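Local coordinates for protein manganese-containing pseudocatalase (Thermus thermophilus, PDB 2V8T) that probably disproportionates hydrogen peroxide into water and oxygen, as a catalase, at a pair of manganese ions held in each subunit, at residues A64-A67 with T68-G72; T39-N42 with Y43-S47; G179-L182 with V183-G186. All coordinates share one frame; numbering follows the deposited sequence. Where two conformers were deposited one is given.

Contact 1: residues A64-A67 with T68-G72; sequences ANIA and TEELG. With MN (manganese (II) ion), chain D; MN (manganese (II) ion), chain C.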
ATOM      1  N   ALA A  64     -15.559   2.167 -25.185  1.00  7.07           N
ATOM      2  CA  ALA A  64     -15.895   3.495 -24.747  1.00  7.07           C
ATOM      3  C   ALA A  64     -17.310   3.545 -24.161  1.00  6.69           C
ATOM      4  O   ALA A  64     -17.577   4.261 -23.183  1.00  7.07           O
ATOM      5  CB  ALA A  64     -15.741   4.499 -25.878  1.00  7.98           C
ATOM      6  N   ASN A  65     -18.237   2.836 -24.799  1.00  6.88           N
ATOM      7  CA  ASN A  65     -19.623   2.841 -24.372  1.00  6.85           C
ATOM      8  C   ASN A  65     -19.841   2.025 -23.088  1.00  6.60           C
ATOM      9  O   ASN A  65     -20.554   2.460 -22.192  1.00  7.05           O
ATOM     10  CB  ASN A  65     -20.510   2.310 -25.489  1.00  7.62           C
ATOM     11  CG  ASN A  65     -21.956   2.407 -25.136  1.00  7.76           C
ATOM     12  OD1 ASN A  65     -22.504   3.513 -25.003  1.00  8.82           O
ATOM     13  ND2 ASN A  65     -22.605   1.274 -24.955  1.00  8.54           N
ATOM     14  N   ILE A  66     -19.231   0.836 -23.004  1.00  6.88           N
ATOM     15  CA  ILE A  66     -19.374   0.049 -21.781  1.00  6.50           C
ATOM     16  C   ILE A  66     -18.743   0.801 -20.607  1.00  6.46           C
ATOM     17  O   ILE A  66     -19.306   0.803 -19.507  1.00  6.85           O
ATOM     18  CB  ILE A  66     -18.885  -1.386 -21.954  1.00  6.98           C
ATOM     19  CG1 ILE A  66     -19.768  -2.119 -22.957  1.00  7.62           C
ATOM     20  CG2 ILE A  66     -18.881  -2.118 -20.603  1.00  7.56           C
ATOM     21  CD1 ILE A  66     -19.279  -3.536 -23.301  1.00  9.15           C
ATOM     22  N   ALA A  67     -17.615   1.500 -20.824  1.00  6.57           N
ATOM     23  CA  ALA A  67     -17.049   2.314 -19.759  1.00  6.47           C
ATOM     24  C   ALA A  67     -18.113   3.272 -19.198  1.00  6.47           C
ATOM     25  O   ALA A  67     -18.215   3.499 -17.991  1.00  7.26           O
ATOM     26  CB  ALA A  67     -15.871   3.124 -20.269  1.00  7.36           C
ATOM     27  N   THR A  68     -18.861   3.915 -20.111  1.00  6.83           N
ATOM     28  CA  THR A  68     -19.879   4.876 -19.693  1.00  6.71           C
ATOM     29  C   THR A  68     -20.963   4.207 -18.860  1.00  6.60           C
ATOM     30  O   THR A  68     -21.431   4.747 -17.869  1.00  7.14           O
ATOM     31  CB  THR A  68     -20.460   5.593 -20.912  1.00  7.20           C
ATOM     32  OG1 THR A  68     -19.384   6.093 -21.688  1.00  7.47           O
ATOM     33  CG2 THR A  68     -21.358   6.739 -20.496  1.00  7.92           C
ATOM     34  N   GLU A  69     -21.407   3.004 -19.291  1.00  6.54           N
ATOM     35  CA  GLU A  69     -22.388   2.288 -18.496  1.00  6.50           C
ATOM     36  C   GLU A  69     -21.846   2.027 -17.066  1.00  6.34           C
ATOM     37  O   GLU A  69     -22.584   2.135 -16.082  1.00  6.53           O
ATOM     38  CB  GLU A  69     -22.798   0.951 -19.145  1.00  6.62           C
ATOM     39  CG  GLU A  69     -23.861   0.291 -18.288  1.00  6.95           C
ATOM     40  CD  GLU A  69     -24.534  -0.957 -18.826  1.00  6.53           C
ATOM     41  OE1 GLU A  69     -24.222  -1.416 -19.956  1.00  7.15           O
ATOM     42  OE2 GLU A  69     -25.376  -1.502 -18.052  1.00  7.64           O
ATOM     43  N   GLU A  70     -20.559   1.650 -16.959  1.00  6.31           N
ATOM     44  CA  GLU A  70     -20.026   1.329 -15.632  1.00  6.21           C
ATOM     45  C   GLU A  70     -20.024   2.529 -14.708  1.00  6.42           C
ATOM     46  O   GLU A  70     -20.067   2.342 -13.466  1.00  6.52           O
ATOM     47  CB  GLU A  70     -18.614   0.733 -15.732  1.00  6.52           C
ATOM     48  CG  GLU A  70     -18.426  -0.499 -16.606  1.00  6.80           C
ATOM     49  CD  GLU A  70     -19.146  -1.783 -16.192  1.00  7.50           C
ATOM     50  OE1 GLU A  70     -20.056  -1.718 -15.410  1.00 11.33           O
ATOM     51  OE2 GLU A  70     -18.821  -2.837 -16.778  1.00  8.94           O
ATOM     52  N   LEU A  71     -20.026   3.762 -15.209  1.00  6.38           N
ATOM     53  CA  LEU A  71     -20.192   4.929 -14.326  1.00  6.69           C
ATOM     54  C   LEU A  71     -21.485   4.821 -13.537  1.00  6.72           C
ATOM     55  O   LEU A  71     -21.552   5.145 -12.345  1.00  7.50           O
ATOM     56  CB  LEU A  71     -20.194   6.244 -15.140  1.00  7.10           C
ATOM     57  CG  LEU A  71     -18.860   6.684 -15.711  1.00  7.28           C
ATOM     58  CD1 LEU A  71     -19.079   7.777 -16.768  1.00  8.38           C
ATOM     59  CD2 LEU A  71     -17.949   7.197 -14.614  1.00  8.24           C
ATOM     60  N   GLY A  72     -22.575   4.457 -14.218  1.00  6.72           N
ATOM     61  CA  GLY A  72     -23.828   4.289 -13.541  1.00  7.27           C
ATOM     62  C   GLY A  72     -23.850   3.112 -12.614  1.00  6.70           C
ATOM     63  O   GLY A  72     -24.687   3.035 -11.694  1.00  7.13           O
TER
HETATM   64 MN    MN D1304     -19.560  -4.813 -16.587  1.00  7.11          MN
HETATM   65 MN    MN C1303     -20.863  -3.155 -14.040  1.00  7.51          MN
HETATM   66  O   HOH W   1     -19.103  -4.113 -14.574  0.25  7.17           O
HETATM   67  O   HOH W   2     -22.013  -4.953 -13.382  0.25 11.64           O
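The carboxylate of Glu70 has a methyl group, CG2 of Ile66, on one side of its plane and nearest to OE2, at 3.9 Å, while its two oxygens divide a pair of manganese ions between them. OE1 of Glu70 holds one ion at 2.1 Å and OE2 holds the other at the same distance, and a water bridges the two metals. The chain reaches them by curling back: chi1 of -56° puts CG of Glu70 beside the backbone N, 3.3 Å from O of Ile66, and the bend at chi2 (-64°) then turns the carboxylate to the metals. That same carbonyl of Ile66 accepts the backbone N of Glu70. Glu69, one residue earlier, has CG anti to its backbone N (chi1 -178°). The extended chain carries its carboxylate to helix 172-200, where OE1 bonds to His188, a ligand of the manganese at Glu70 OE2, and OE2 forms a salt bridge with Arg184. Glu69 thus acts as a second-shell residue fixing a first-shell histidine. Just before Glu69, Thr68 OG1 reaches back one turn to donate to Ala64 O, 3.0 Å away; the carbonyl also takes a weak bond from Thr68 N and another from Arg4 of a second subunit. With His73 one turn on from Glu70, this is the EXXH arrangement of ferritin-like dimetal carboxylate proteins, in which a bundle helix supplies a bridging glutamate.

Contact 2: residues T39-N42 with Y43-S47; sequences TLMN and YMYQS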
ATOM      1  N   THR A  39     -14.076  -2.390 -13.160  1.00  6.77           N
ATOM      2  CA  THR A  39     -14.561  -2.478 -14.553  1.00  7.24           C
ATOM      3  C   THR A  39     -14.650  -1.088 -15.167  1.00  6.95           C
ATOM      4  O   THR A  39     -14.155  -0.862 -16.281  1.00  7.10           O
ATOM      5  CB  THR A  39     -15.838  -3.292 -14.626  1.00  7.90           C
ATOM      6  OG1 THR A  39     -16.753  -2.704 -13.721  1.00  8.44           O
ATOM      7  CG2 THR A  39     -15.590  -4.746 -14.295  1.00 10.60           C
ATOM      8  N   LEU A  40     -15.187  -0.122 -14.420  1.00  6.31           N
ATOM      9  CA  LEU A  40     -15.213   1.262 -14.877  1.00  6.34           C
ATOM     10  C   LEU A  40     -13.848   1.715 -15.314  1.00  6.26           C
ATOM     11  O   LEU A  40     -13.660   2.238 -16.432  1.00  6.62           O
ATOM     12  CB  LEU A  40     -15.720   2.162 -13.760  1.00  6.34           C
ATOM     13  CG  LEU A  40     -15.544   3.649 -14.007  1.00  6.71           C
ATOM     14  CD1 LEU A  40     -16.287   4.125 -15.239  1.00  7.42           C
ATOM     15  CD2 LEU A  40     -15.974   4.426 -12.750  1.00  7.54           C
ATOM     16  N   MET A  41     -12.850   1.651 -14.412  1.00  6.17           N
ATOM     17  CA  MET A  41     -11.596   2.315 -14.703  1.00  6.21           C
ATOM     18  C   MET A  41     -10.780   1.556 -15.741  1.00  6.14           C
ATOM     19  O   MET A  41     -10.038   2.172 -16.526  1.00  6.45           O
ATOM     20  CB  MET A  41     -10.831   2.505 -13.397  0.50  6.46           C
ATOM     21  CG  MET A  41     -11.508   3.527 -12.442  0.50  8.30           C
ATOM     22  SD  MET A  41     -11.198   5.255 -12.980  0.50 11.35           S
ATOM     23  CE  MET A  41     -12.547   6.194 -12.230  0.50 12.78           C
ATOM     24  N   ASN A  42     -10.899   0.219 -15.779  1.00  6.20           N
ATOM     25  CA  ASN A  42     -10.284  -0.523 -16.858  1.00  6.40           C
ATOM     26  C   ASN A  42     -10.777  -0.008 -18.227  1.00  6.19           C
ATOM     27  O   ASN A  42      -9.990   0.293 -19.106  1.00  6.68           O
ATOM     28  CB  ASN A  42     -10.593  -2.044 -16.743  1.00  6.69           C
ATOM     29  CG  ASN A  42      -9.530  -2.723 -15.898  1.00  7.21           C
ATOM     30  OD1 ASN A  42      -8.499  -3.079 -16.425  1.00  8.67           O
ATOM     31  ND2 ASN A  42      -9.766  -2.866 -14.600  1.00  8.24           N
ATOM     32  N   TYR A  43     -12.111   0.025 -18.370  1.00  6.27           N
ATOM     33  CA  TYR A  43     -12.631   0.381 -19.712  1.00  6.72           C
ATOM     34  C   TYR A  43     -12.412   1.848 -19.986  1.00  6.49           C
ATOM     35  O   TYR A  43     -12.168   2.238 -21.149  1.00  7.05           O
ATOM     36  CB  TYR A  43     -14.083  -0.018 -19.816  1.00  6.77           C
ATOM     37  CG  TYR A  43     -14.359  -1.438 -19.420  1.00  6.81           C
ATOM     38  CD1 TYR A  43     -13.407  -2.473 -19.458  1.00  7.15           C
ATOM     39  CD2 TYR A  43     -15.627  -1.778 -18.947  1.00  6.67           C
ATOM     40  CE1 TYR A  43     -13.683  -3.726 -18.971  1.00  7.30           C
ATOM     41  CE2 TYR A  43     -15.942  -3.045 -18.492  1.00  6.95           C
ATOM     42  CZ  TYR A  43     -14.936  -4.028 -18.491  1.00  7.14           C
ATOM     43  OH  TYR A  43     -15.162  -5.281 -18.004  1.00  8.08           O
ATOM     44  N   MET A  44     -12.485   2.691 -18.967  1.00  6.49           N
ATOM     45  CA  MET A  44     -12.263   4.112 -19.171  1.00  6.82           C
ATOM     46  C   MET A  44     -10.856   4.338 -19.693  1.00  6.49           C
ATOM     47  O   MET A  44     -10.647   5.004 -20.718  1.00  6.77           O
ATOM     48  CB  MET A  44     -12.506   4.878 -17.901  1.00  7.53           C
ATOM     49  CG  MET A  44     -12.633   6.300 -18.066  1.00 10.53           C
ATOM     50  SD  MET A  44     -14.011   6.858 -19.097  1.00 12.49           S
ATOM     51  CE  MET A  44     -15.144   6.549 -18.219  1.00 14.38           C
ATOM     52  N   TYR A  45      -9.831   3.829 -18.970  1.00  6.39           N
ATOM     53  CA  TYR A  45      -8.459   4.055 -19.414  1.00  6.63           C
ATOM     54  C   TYR A  45      -8.169   3.363 -20.727  1.00  6.37           C
ATOM     55  O   TYR A  45      -7.469   3.920 -21.575  1.00  6.72           O
ATOM     56  CB  TYR A  45      -7.460   3.705 -18.318  1.00  7.35           C
ATOM     57  CG  TYR A  45      -7.353   4.821 -17.313  1.00  8.49           C
ATOM     58  CD1 TYR A  45      -6.383   5.804 -17.415  1.00 14.41           C
ATOM     59  CD2 TYR A  45      -8.257   4.977 -16.281  1.00  8.24           C
ATOM     60  CE1 TYR A  45      -6.336   6.855 -16.559  1.00 19.01           C
ATOM     61  CE2 TYR A  45      -8.244   6.049 -15.391  1.00  9.81           C
ATOM     62  CZ  TYR A  45      -7.236   6.989 -15.564  1.00 14.27           C
ATOM     63  OH  TYR A  45      -7.149   8.060 -14.679  1.00 18.87           O
ATOM     64  N   GLN A  46      -8.680   2.129 -20.937  1.00  6.46           N
ATOM     65  CA  GLN A  46      -8.481   1.518 -22.242  1.00  6.36           C
ATOM     66  C   GLN A  46      -9.050   2.407 -23.344  1.00  6.68           C
ATOM     67  O   GLN A  46      -8.482   2.542 -24.429  1.00  7.23           O
ATOM     68  CB  GLN A  46      -9.130   0.127 -22.313  1.00  6.70           C
ATOM     69  CG  GLN A  46      -8.368  -0.901 -21.485  1.00  6.66           C
ATOM     70  CD  GLN A  46      -9.175  -2.166 -21.333  1.00  8.26           C
ATOM     71  OE1 GLN A  46     -10.150  -2.355 -22.056  1.00 13.03           O
ATOM     72  NE2 GLN A  46      -8.797  -3.044 -20.419  1.00  8.98           N
ATOM     73  N   SER A  47     -10.235   3.017 -23.095  1.00  6.48           N
ATOM     74  CA  SER A  47     -10.824   3.862 -24.106  1.00  6.71           C
ATOM     75  C   SER A  47      -9.963   5.094 -24.366  1.00  6.69           C
ATOM     76  O   SER A  47      -9.785   5.502 -25.527  1.00  7.55           O
ATOM     77  CB  SER A  47     -12.261   4.230 -23.763  1.00  7.16           C
ATOM     78  OG  SER A  47     -12.421   5.229 -22.770  1.00  7.26           O
TER
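Thr39 and Tyr43 stand side by side on helix 36-49, a core helix of the ferritin-like bundle, and begin a run of i to i+4 pairs in which each residue from Thr39 to Asn42 meets the one a turn ahead. Tyr43 has CG beside its backbone N (chi1 -51°), which lays the ring back over the preceding turn: Thr39 O sits above one face, displaced toward the rim and 3.2 Å from CG of Tyr43. The phenol end runs alongside the threonine, and Tyr43 OH, hydrogen-bonded to the manganese ligand Glu155, is 3.8 Å from Thr39 CG2. Edge-to-face packing with Tyr192 also locates this ring.

Leu40 and Met44 both place CG anti to the backbone N and point the same way. Met44 is bent at its next two torsions, bringing CE to 4.0 Å from Leu40 CD1. Met41 has two conformers; in one of them the chain bends and its sulfur lies at the rim of Tyr45, SD 3.9 Å from CE2 and nearly in the ring plane, so this Met-aromatic contact at the edge may hold only part of the time. Next to it, Met41 packs on Met41 of a second subunit.

Asn42 and Gln46 are turned differently: their side-chain amides, planes 73° apart, come only to 4.0 Å (Asn42 OD1 to Gln46 NE2), and each finds its partners outside the pair, Asn42 in Ser38, Tyr137 and Phe139, Gln46 in Asn151 and Phe139. Gln46 is extended beyond CG, and that CG rests 3.1 Å from Asn42 O, the carbonyl that receives Gln46 N. Near the end of the run, Ser47 OG donates to Met44 O at 2.7 Å and also bonds to NH2 of Arg4 of the second subunit.

Contact 3: residues G179-L182 with V183-G186; sequences GYLL and VRGG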
ATOM      1  N   GLY A 179     -29.080  -8.638  -8.752  1.00  7.02           N
ATOM      2  CA  GLY A 179     -29.753  -9.301  -9.855  1.00  7.58           C
ATOM      3  C   GLY A 179     -29.634  -8.509 -11.160  1.00  7.11           C
ATOM      4  O   GLY A 179     -29.416  -9.084 -12.232  1.00  7.70           O
ATOM      5  N   TYR A 180     -29.805  -7.207 -11.062  1.00  7.04           N
ATOM      6  CA  TYR A 180     -29.700  -6.351 -12.251  1.00  7.18           C
ATOM      7  C   TYR A 180     -28.283  -6.401 -12.827  1.00  6.98           C
ATOM      8  O   TYR A 180     -28.090  -6.564 -14.043  1.00  7.47           O
ATOM      9  CB  TYR A 180     -30.126  -4.921 -11.920  1.00  7.59           C
ATOM     10  CG  TYR A 180     -30.132  -4.035 -13.131  1.00  7.87           C
ATOM     11  CD1 TYR A 180     -31.083  -4.212 -14.120  1.00  8.96           C
ATOM     12  CD2 TYR A 180     -29.205  -3.035 -13.326  1.00  8.67           C
ATOM     13  CE1 TYR A 180     -31.136  -3.422 -15.267  1.00 10.06           C
ATOM     14  CE2 TYR A 180     -29.254  -2.251 -14.519  1.00  9.62           C
ATOM     15  CZ  TYR A 180     -30.246  -2.460 -15.447  1.00  9.46           C
ATOM     16  OH  TYR A 180     -30.240  -1.666 -16.609  1.00 11.42           O
ATOM     17  N   LEU A 181     -27.282  -6.239 -11.959  1.00  6.90           N
ATOM     18  CA  LEU A 181     -25.907  -6.201 -12.447  1.00  7.04           C
ATOM     19  C   LEU A 181     -25.379  -7.561 -12.876  1.00  7.02           C
ATOM     20  O   LEU A 181     -24.441  -7.614 -13.680  1.00  7.96           O
ATOM     21  CB  LEU A 181     -25.010  -5.494 -11.455  1.00  7.52           C
ATOM     22  CG  LEU A 181     -25.338  -3.997 -11.245  1.00  8.02           C
ATOM     23  CD1 LEU A 181     -24.278  -3.337 -10.369  1.00  9.56           C
ATOM     24  CD2 LEU A 181     -25.475  -3.231 -12.574  1.00  8.74           C
ATOM     25  N   LEU A 182     -25.974  -8.654 -12.401  1.00  6.99           N
ATOM     26  CA  LEU A 182     -25.656  -9.974 -12.991  1.00  7.09           C
ATOM     27  C   LEU A 182     -26.087  -9.993 -14.452  1.00  7.05           C
ATOM     28  O   LEU A 182     -25.390 -10.533 -15.330  1.00  7.70           O
ATOM     29  CB  LEU A 182     -26.362 -11.085 -12.232  1.00  7.53           C
ATOM     30  CG  LEU A 182     -25.781 -11.408 -10.862  1.00  7.66           C
ATOM     31  CD1 LEU A 182     -26.720 -12.342 -10.119  1.00  9.47           C
ATOM     32  CD2 LEU A 182     -24.364 -11.997 -10.981  1.00  8.60           C
ATOM     33  N   VAL A 183     -27.264  -9.430 -14.747  1.00  6.97           N
ATOM     34  CA  VAL A 183     -27.740  -9.393 -16.130  1.00  7.09           C
ATOM     35  C   VAL A 183     -26.862  -8.469 -16.974  1.00  6.98           C
ATOM     36  O   VAL A 183     -26.440  -8.824 -18.081  1.00  7.54           O
ATOM     37  CB  VAL A 183     -29.234  -9.030 -16.161  1.00  7.42           C
ATOM     38  CG1 VAL A 183     -29.677  -8.845 -17.630  1.00  8.75           C
ATOM     39  CG2 VAL A 183     -30.025 -10.122 -15.463  1.00  8.36           C
ATOM     40  N   ARG A 184     -26.548  -7.267 -16.450  1.00  6.98           N
ATOM     41  CA  ARG A 184     -25.690  -6.356 -17.211  1.00  6.80           C
ATOM     42  C   ARG A 184     -24.301  -6.941 -17.428  1.00  7.14           C
ATOM     43  O   ARG A 184     -23.715  -6.802 -18.508  1.00  7.64           O
ATOM     44  CB  ARG A 184     -25.592  -4.999 -16.523  1.00  7.13           C
ATOM     45  CG  ARG A 184     -26.940  -4.291 -16.321  1.00  7.62           C
ATOM     46  CD  ARG A 184     -27.802  -4.256 -17.565  1.00  7.68           C
ATOM     47  NE  ARG A 184     -27.083  -3.608 -18.660  1.00  7.64           N
ATOM     48  CZ  ARG A 184     -27.319  -3.821 -19.945  1.00  7.33           C
ATOM     49  NH1 ARG A 184     -28.293  -4.622 -20.354  1.00  8.20           N
ATOM     50  NH2 ARG A 184     -26.553  -3.203 -20.843  1.00  7.88           N
ATOM     51  N   GLY A 185     -23.764  -7.638 -16.405  1.00  7.84           N
ATOM     52  CA  GLY A 185     -22.440  -8.244 -16.569  1.00  8.09           C
ATOM     53  C   GLY A 185     -22.467  -9.373 -17.541  1.00  7.94           C
ATOM     54  O   GLY A 185     -21.477  -9.653 -18.230  1.00  9.30           O
ATOM     55  N   GLY A 186     -23.606 -10.072 -17.656  1.00  8.14           N
ATOM     56  CA  GLY A 186     -23.762 -11.057 -18.697  1.00  8.17           C
ATOM     57  C   GLY A 186     -23.693 -10.441 -20.068  1.00  7.52           C
ATOM     58  O   GLY A 186     -23.074 -11.011 -20.999  1.00  8.01           O
TER
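Tyr180 and Arg184 run side by side with their polar ends pointing the same way, the arginine's methylenes laid over one face of the phenol ring. Arg184 CG is 4.0 Å from the centroid of the Tyr180 ring and 26° off the ring normal, a CH-pi contact shifted toward the CE2 rim. Farther out, Arg184 CD passes 3.7 Å from CZ of Tyr180. The arginine keeps this line by bending at both chi2 and chi3, and its guanidinium ends up inclined 29° to the ring. Leu181 meets the same stem from another direction: it crosses Arg184 at about a right angle, CD2 of the leucine 4.2 Å from CG of the arginine. Both polar ends have partners beyond the helical turn. Tyr180 OH bonds to Gln9, while the guanidinium of Arg184 has Glu69 and, at NH1, the carbonyl of Asn232, so the buried charge is probably well compensated. On the backbone, Gly185 N reaches Leu181 O at 2.8 Å from above the carbonyl plane. Gly185 also lies close to Glu155 and to a manganese ion, so this turn of the helix comes right up to the metal site. Around helix 172-200, Leu181 packs on helix 57-85 and Leu182 on helix 144-166, whereas Val183 is turned to the short helix 219-226.

Along the chain the order is contact 2 on helix 36-49, contact 1 on helix 57-85 and contact 3 on helix 172-200, three helices grouped round the manganese pair. Contacts 1 and 2 are neighbours, centres 8 Å apart, and touch where Leu71 CD2 meets Leu40 CD1 at 3.5 Å. Contact 3 lies about 14 Å from contact 1, centre to centre, joined to it through the Glu69-Arg184 salt bridge. Contacts 2 and 3 do not meet, their nearest atoms being about 8 Å apart. Contact 1 thus sits between the other two, supplying the bridging Glu70 and, through Glu69, a second-shell tie to contact 3, while contact 2 shares its side toward the second subunit.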